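Local coordinates for protein citryl-CoA lyase (Hydrogenobacter thermophilus, PDB 6HXP) that binds coenzyme A and probably cleaves citryl-CoA to acetyl-CoA and oxaloacetate, at residues 136-149 with 181-193. Numbering follows the deposited sequence.
Sequences GYGHRYYKDFDPRT and GKKLVLNVDGAIA. With COA (coenzyme A), chain B.
Tyr137 and Leu186 form a single beta bridge, in which Gly138 N donates to Val185 O at 2.8 Å and Asn187 N to Gly136 O at 3.0 Å. Asn187 strengthens this join with its side chain. Its CG sits between its own N and carbonyl carbon (chi1 67°), which turns ND2 to Gly138 O, 3.0 Å away and in the amide plane. OD1 faces the other way and caps helix 188-198 by accepting from Gly190 N, with a weaker bond from Asp189 N.

The bridge builds one wall of the coenzyme A pocket in this citrate synthase-type domain. Gly136 N donates to COA O5P, and Tyr137 O accepts from COA N6A. Leu184 CD1 packs on the adenine, while its CD2 presses on Gly138 CA at 3.4 Å. The Tyr137 ring turns from the cofactor toward helix 164-180, where OH bonds Ala169 O; Leu186 CD1 meets the ring obliquely.

Val185 CG1 fits against the turn at Tyr142 O and Phe145 N. Farther along, Thr149 OG1 donates to Leu186 O at 2.8 Å from above the carbonyl plane. Asp146 N-caps helix 147-158 through OD1, which accepts from Arg148 N and, on its syn lone pair, from Arg148 NE. OD2 takes Arg148 NH2 at 2.8 Å and a weak bond from Val188 N. This side-on grip holds the guanidinium with one face over Val188 CG1, 3.5 Å from CZ. Replacing Asp146 with an alanine would probably cost helix 147-158 its cap and Val188 N its weak bond, and leave Arg148 without its charge mate and less firmly held over Val188.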
# COMPACT_ATOMS: atom_id res chain seq x y z
N GLY A 136 16.11 6.19 -20.71
CA GLY A 136 15.14 6.45 -21.77
C GLY A 136 15.52 5.89 -23.13
O GLY A 136 14.81 6.16 -24.10
N TYR A 137 16.61 5.06 -23.21
CA TYR A 137 17.08 4.49 -24.45
C TYR A 137 17.16 2.98 -24.36
O TYR A 137 17.49 2.43 -23.31
CB TYR A 137 18.44 5.07 -24.83
CG TYR A 137 18.35 6.56 -25.06
CD1 TYR A 137 18.47 7.45 -24.01
CD2 TYR A 137 18.03 7.07 -26.31
CE1 TYR A 137 18.21 8.81 -24.17
CE2 TYR A 137 17.86 8.44 -26.51
CZ TYR A 137 17.94 9.30 -25.43
OH TYR A 137 17.70 10.64 -25.58
N GLY A 138 16.91 2.35 -25.50
CA GLY A 138 16.95 0.91 -25.67
C GLY A 138 15.62 0.20 -25.48
O GLY A 138 14.77 0.64 -24.72
N HIS A 139 15.48 -0.95 -26.16
CA HIS A 139 14.27 -1.77 -26.07
C HIS A 139 14.64 -3.21 -26.41
O HIS A 139 15.50 -3.42 -27.25
CB HIS A 139 13.21 -1.27 -27.05
CG HIS A 139 11.84 -1.82 -26.80
ND1 HIS A 139 11.46 -3.07 -27.28
CD2 HIS A 139 10.80 -1.28 -26.13
CE1 HIS A 139 10.19 -3.23 -26.91
NE2 HIS A 139 9.75 -2.17 -26.22
N ARG A 140 14.01 -4.18 -25.75
CA ARG A 140 14.30 -5.61 -26.00
C ARG A 140 14.00 -6.05 -27.44
O ARG A 140 14.68 -6.92 -27.97
CB ARG A 140 13.54 -6.52 -25.02
CG ARG A 140 14.11 -6.62 -23.60
CD ARG A 140 15.42 -7.39 -23.51
NE ARG A 140 15.30 -8.79 -23.95
CZ ARG A 140 16.15 -9.40 -24.77
NH1 ARG A 140 17.21 -8.76 -25.25
NH2 ARG A 140 15.95 -10.67 -25.11
N TYR A 141 12.94 -5.50 -28.04
CA TYR A 141 12.49 -5.85 -29.39
C TYR A 141 12.77 -4.76 -30.43
O TYR A 141 13.23 -5.07 -31.52
CB TYR A 141 10.99 -6.16 -29.35
CG TYR A 141 10.39 -6.48 -30.71
CD1 TYR A 141 10.71 -7.66 -31.37
CD2 TYR A 141 9.50 -5.60 -31.32
CE1 TYR A 141 10.15 -7.96 -32.61
CE2 TYR A 141 8.94 -5.89 -32.57
CZ TYR A 141 9.26 -7.08 -33.20
OH TYR A 141 8.71 -7.36 -34.43
N TYR A 142 12.41 -3.51 -30.15
CA TYR A 142 12.56 -2.44 -31.13
C TYR A 142 14.00 -1.98 -31.25
O TYR A 142 14.55 -1.42 -30.31
CB TYR A 142 11.68 -1.24 -30.75
CG TYR A 142 10.20 -1.58 -30.82
CD1 TYR A 142 9.62 -2.03 -31.99
CD2 TYR A 142 9.39 -1.41 -29.71
CE1 TYR A 142 8.27 -2.35 -32.06
CE2 TYR A 142 8.04 -1.79 -29.74
CZ TYR A 142 7.47 -2.20 -30.93
OH TYR A 142 6.14 -2.49 -30.99
N LYS A 143 14.62 -2.25 -32.40
CA LYS A 143 16.01 -1.89 -32.67
C LYS A 143 16.13 -0.81 -33.74
O LYS A 143 17.26 -0.43 -34.04
CB LYS A 143 16.79 -3.12 -33.13
CG LYS A 143 16.65 -4.34 -32.23
CD LYS A 143 17.08 -4.09 -30.80
CE LYS A 143 17.02 -5.36 -29.99
NZ LYS A 143 17.27 -5.09 -28.55
N ASP A 144 15.03 -0.43 -34.41
CA ASP A 144 15.01 0.62 -35.45
C ASP A 144 14.41 1.87 -34.84
O ASP A 144 15.01 2.94 -34.84
CB ASP A 144 14.18 0.14 -36.67
CG ASP A 144 14.09 1.10 -37.85
OD1 ASP A 144 14.76 2.15 -37.82
OD2 ASP A 144 13.32 0.80 -38.80
N PHE A 145 13.19 1.73 -34.33
CA PHE A 145 12.51 2.82 -33.64
C PHE A 145 11.42 2.24 -32.79
O PHE A 145 10.93 1.15 -33.07
CB PHE A 145 11.90 3.86 -34.62
CG PHE A 145 10.78 3.35 -35.51
CD1 PHE A 145 11.06 2.71 -36.70
CD2 PHE A 145 9.46 3.49 -35.13
CE1 PHE A 145 10.03 2.23 -37.51
CE2 PHE A 145 8.43 3.04 -35.95
CZ PHE A 145 8.72 2.42 -37.14
N ASP A 146 11.08 2.97 -31.72
CA ASP A 146 9.98 2.59 -30.83
C ASP A 146 8.73 3.25 -31.44
O ASP A 146 8.68 4.47 -31.50
CB ASP A 146 10.26 3.06 -29.41
CG ASP A 146 9.21 2.67 -28.42
OD1 ASP A 146 8.03 2.51 -28.82
OD2 ASP A 146 9.56 2.48 -27.24
N PRO A 147 7.75 2.48 -31.94
CA PRO A 147 6.59 3.12 -32.59
C PRO A 147 5.81 4.06 -31.67
O PRO A 147 5.19 5.00 -32.13
CB PRO A 147 5.73 1.96 -33.06
CG PRO A 147 6.32 0.76 -32.56
CD PRO A 147 7.64 1.01 -31.95
N ARG A 148 5.90 3.83 -30.37
CA ARG A 148 5.20 4.67 -29.41
C ARG A 148 5.87 6.05 -29.31
O ARG A 148 5.20 7.08 -29.21
CB ARG A 148 5.15 3.99 -28.06
CG ARG A 148 4.48 2.61 -28.11
CD ARG A 148 4.79 1.75 -26.91
NE ARG A 148 6.23 1.48 -26.79
CZ ARG A 148 6.77 0.89 -25.74
NH1 ARG A 148 6.00 0.44 -24.75
NH2 ARG A 148 8.08 0.74 -25.65
N THR A 149 7.21 6.05 -29.39
CA THR A 149 7.96 7.29 -29.45
C THR A 149 7.66 8.01 -30.77
O THR A 149 7.42 9.21 -30.75
CB THR A 149 9.44 6.98 -29.39
OG1 THR A 149 9.70 6.46 -28.09
CG2 THR A 149 10.31 8.23 -29.64
N GLY A 181 27.78 1.78 -33.31
CA GLY A 181 27.60 1.04 -34.56
C GLY A 181 26.38 0.12 -34.51
O GLY A 181 26.22 -0.76 -35.36
N LYS A 182 25.48 0.34 -33.52
CA LYS A 182 24.27 -0.43 -33.28
C LYS A 182 23.24 0.56 -32.75
O LYS A 182 23.50 1.22 -31.74
CB LYS A 182 24.49 -1.53 -32.22
CG LYS A 182 25.23 -2.75 -32.74
CD LYS A 182 24.95 -4.00 -31.89
CE LYS A 182 25.42 -3.92 -30.46
NZ LYS A 182 26.90 -3.78 -30.36
N LYS A 183 22.09 0.65 -33.40
CA LYS A 183 21.06 1.60 -33.00
C LYS A 183 20.38 1.21 -31.68
O LYS A 183 20.09 0.03 -31.47
CB LYS A 183 20.03 1.76 -34.13
CG LYS A 183 19.29 3.09 -34.11
CD LYS A 183 18.38 3.24 -35.32
CE LYS A 183 17.78 4.62 -35.45
NZ LYS A 183 17.03 5.06 -34.22
N LEU A 184 20.21 2.19 -30.77
CA LEU A 184 19.51 2.05 -29.49
C LEU A 184 18.38 3.10 -29.55
O LEU A 184 18.65 4.29 -29.54
CB LEU A 184 20.40 2.36 -28.28
CG LEU A 184 21.08 1.18 -27.61
CD1 LEU A 184 22.16 1.67 -26.70
CD2 LEU A 184 20.10 0.37 -26.82
N VAL A 185 17.14 2.65 -29.55
CA VAL A 185 16.00 3.55 -29.75
C VAL A 185 15.75 4.47 -28.58
O VAL A 185 15.95 4.08 -27.43
CB VAL A 185 14.72 2.75 -30.11
CG1 VAL A 185 14.95 1.81 -31.30
CG2 VAL A 185 14.16 2.00 -28.92
N LEU A 186 15.15 5.62 -28.88
CA LEU A 186 14.56 6.49 -27.85
C LEU A 186 13.25 5.76 -27.51
O LEU A 186 12.37 5.67 -28.35
CB LEU A 186 14.27 7.88 -28.41
CG LEU A 186 13.50 8.81 -27.47
CD1 LEU A 186 14.27 9.11 -26.22
CD2 LEU A 186 13.14 10.11 -28.16
N ASN A 187 13.15 5.18 -26.34
CA ASN A 187 11.97 4.40 -25.96
C ASN A 187 10.88 5.29 -25.44
O ASN A 187 11.08 6.51 -25.22
CB ASN A 187 12.32 3.24 -25.00
CG ASN A 187 12.78 3.67 -23.64
OD1 ASN A 187 12.20 4.55 -23.01
ND2 ASN A 187 13.79 2.96 -23.10
N VAL A 188 9.69 4.74 -25.22
CA VAL A 188 8.55 5.55 -24.81
C VAL A 188 8.77 6.29 -23.49
O VAL A 188 8.27 7.40 -23.30
CB VAL A 188 7.25 4.71 -24.82
CG1 VAL A 188 7.22 3.68 -23.66
CG2 VAL A 188 6.03 5.60 -24.82
N ASP A 189 9.61 5.74 -22.59
CA ASP A 189 9.91 6.46 -21.34
C ASP A 189 10.70 7.73 -21.68
O ASP A 189 10.42 8.80 -21.13
CB ASP A 189 10.78 5.64 -20.37
CG ASP A 189 10.15 4.40 -19.82
OD1 ASP A 189 8.93 4.39 -19.65
OD2 ASP A 189 10.91 3.43 -19.52
N GLY A 190 11.69 7.61 -22.55
CA GLY A 190 12.47 8.77 -22.97
C GLY A 190 11.60 9.78 -23.71
O GLY A 190 11.76 10.99 -23.55
N ALA A 191 10.66 9.29 -24.55
CA ALA A 191 9.75 10.18 -25.32
C ALA A 191 8.84 11.00 -24.38
O ALA A 191 8.75 12.23 -24.50
CB ALA A 191 8.90 9.36 -26.26
N ILE A 192 8.22 10.33 -23.41
CA ILE A 192 7.38 11.04 -22.44
C ILE A 192 8.22 11.99 -21.62
O ILE A 192 7.84 13.13 -21.36
CB ILE A 192 6.63 10.01 -21.58
CG1 ILE A 192 5.59 9.29 -22.46
CG2 ILE A 192 5.99 10.69 -20.41
CD1 ILE A 192 4.95 8.15 -21.79
N ALA A 193 9.41 11.55 -21.20
CA ALA A 193 10.31 12.43 -20.47
C ALA A 193 10.66 13.69 -21.30
O ALA A 193 10.67 14.79 -20.74
CB ALA A 193 11.59 11.68 -20.11
N1A COA B . 22.59 3.19 -22.62
C2A COA B . 23.80 2.71 -22.93
N3A COA B . 24.15 1.48 -23.33
C4A COA B . 23.07 0.68 -23.40
C5A COA B . 21.76 1.03 -23.11
C6A COA B . 21.53 2.36 -22.71
N6A COA B . 20.31 2.84 -22.43
N7A COA B . 20.91 -0.05 -23.32
C8A COA B . 21.72 -1.00 -23.74
N9A COA B . 23.03 -0.62 -23.82
C1B COA B . 24.16 -1.40 -24.34
C2B COA B . 24.02 -2.93 -24.21
O2B COA B . 24.75 -3.39 -23.08
C3B COA B . 24.66 -3.39 -25.52
O3B COA B . 26.10 -3.28 -25.44
P3B COA B . 27.18 -4.17 -26.26
O7A COA B . 26.51 -5.22 -27.10
O8A COA B . 27.99 -3.18 -27.10
O9A COA B . 28.11 -4.77 -25.20
C4B COA B . 24.19 -2.32 -26.50
O4B COA B . 24.30 -1.11 -25.72
C5B COA B . 22.79 -2.44 -27.02
O5B COA B . 22.50 -3.81 -27.39
P1A COA B . 20.98 -4.37 -27.42
O1A COA B . 20.97 -5.83 -27.65
O2A COA B . 20.24 -3.56 -28.49
O3A COA B . 20.31 -4.02 -26.02
P2A COA B . 19.81 -4.91 -24.80
O4A COA B . 18.94 -6.01 -25.29
O5A COA B . 21.07 -5.40 -24.07
O6A COA B . 19.05 -3.93 -23.74
CBP COA B . 17.18 -3.23 -22.35
CCP COA B . 17.62 -3.96 -23.62
CDP COA B . 15.72 -2.79 -22.53
CEP COA B . 17.26 -4.22 -21.18
CAP COA B . 18.06 -2.00 -22.02
OAP COA B . 18.45 -1.26 -23.17
C9P COA B . 17.46 -1.07 -20.97
O9P COA B . 17.56 -1.35 -19.77
N8P COA B . 16.88 0.04 -21.41
C7P COA B . 16.40 1.09 -20.52
C6P COA B . 17.55 1.91 -19.96
C5P COA B . 17.12 2.77 -18.79
O5P COA B . 16.24 3.61 -18.91
N4P COA B . 17.79 2.56 -17.65
C3P COA B . 17.94 3.57 -16.61
C2P COA B . 16.68 3.83 -15.80
S1P COA B . 16.14 2.24 -15.12
O HOH W 1 16.78 -0.37 -29.12
O HOH W 2 12.31 5.50 -31.17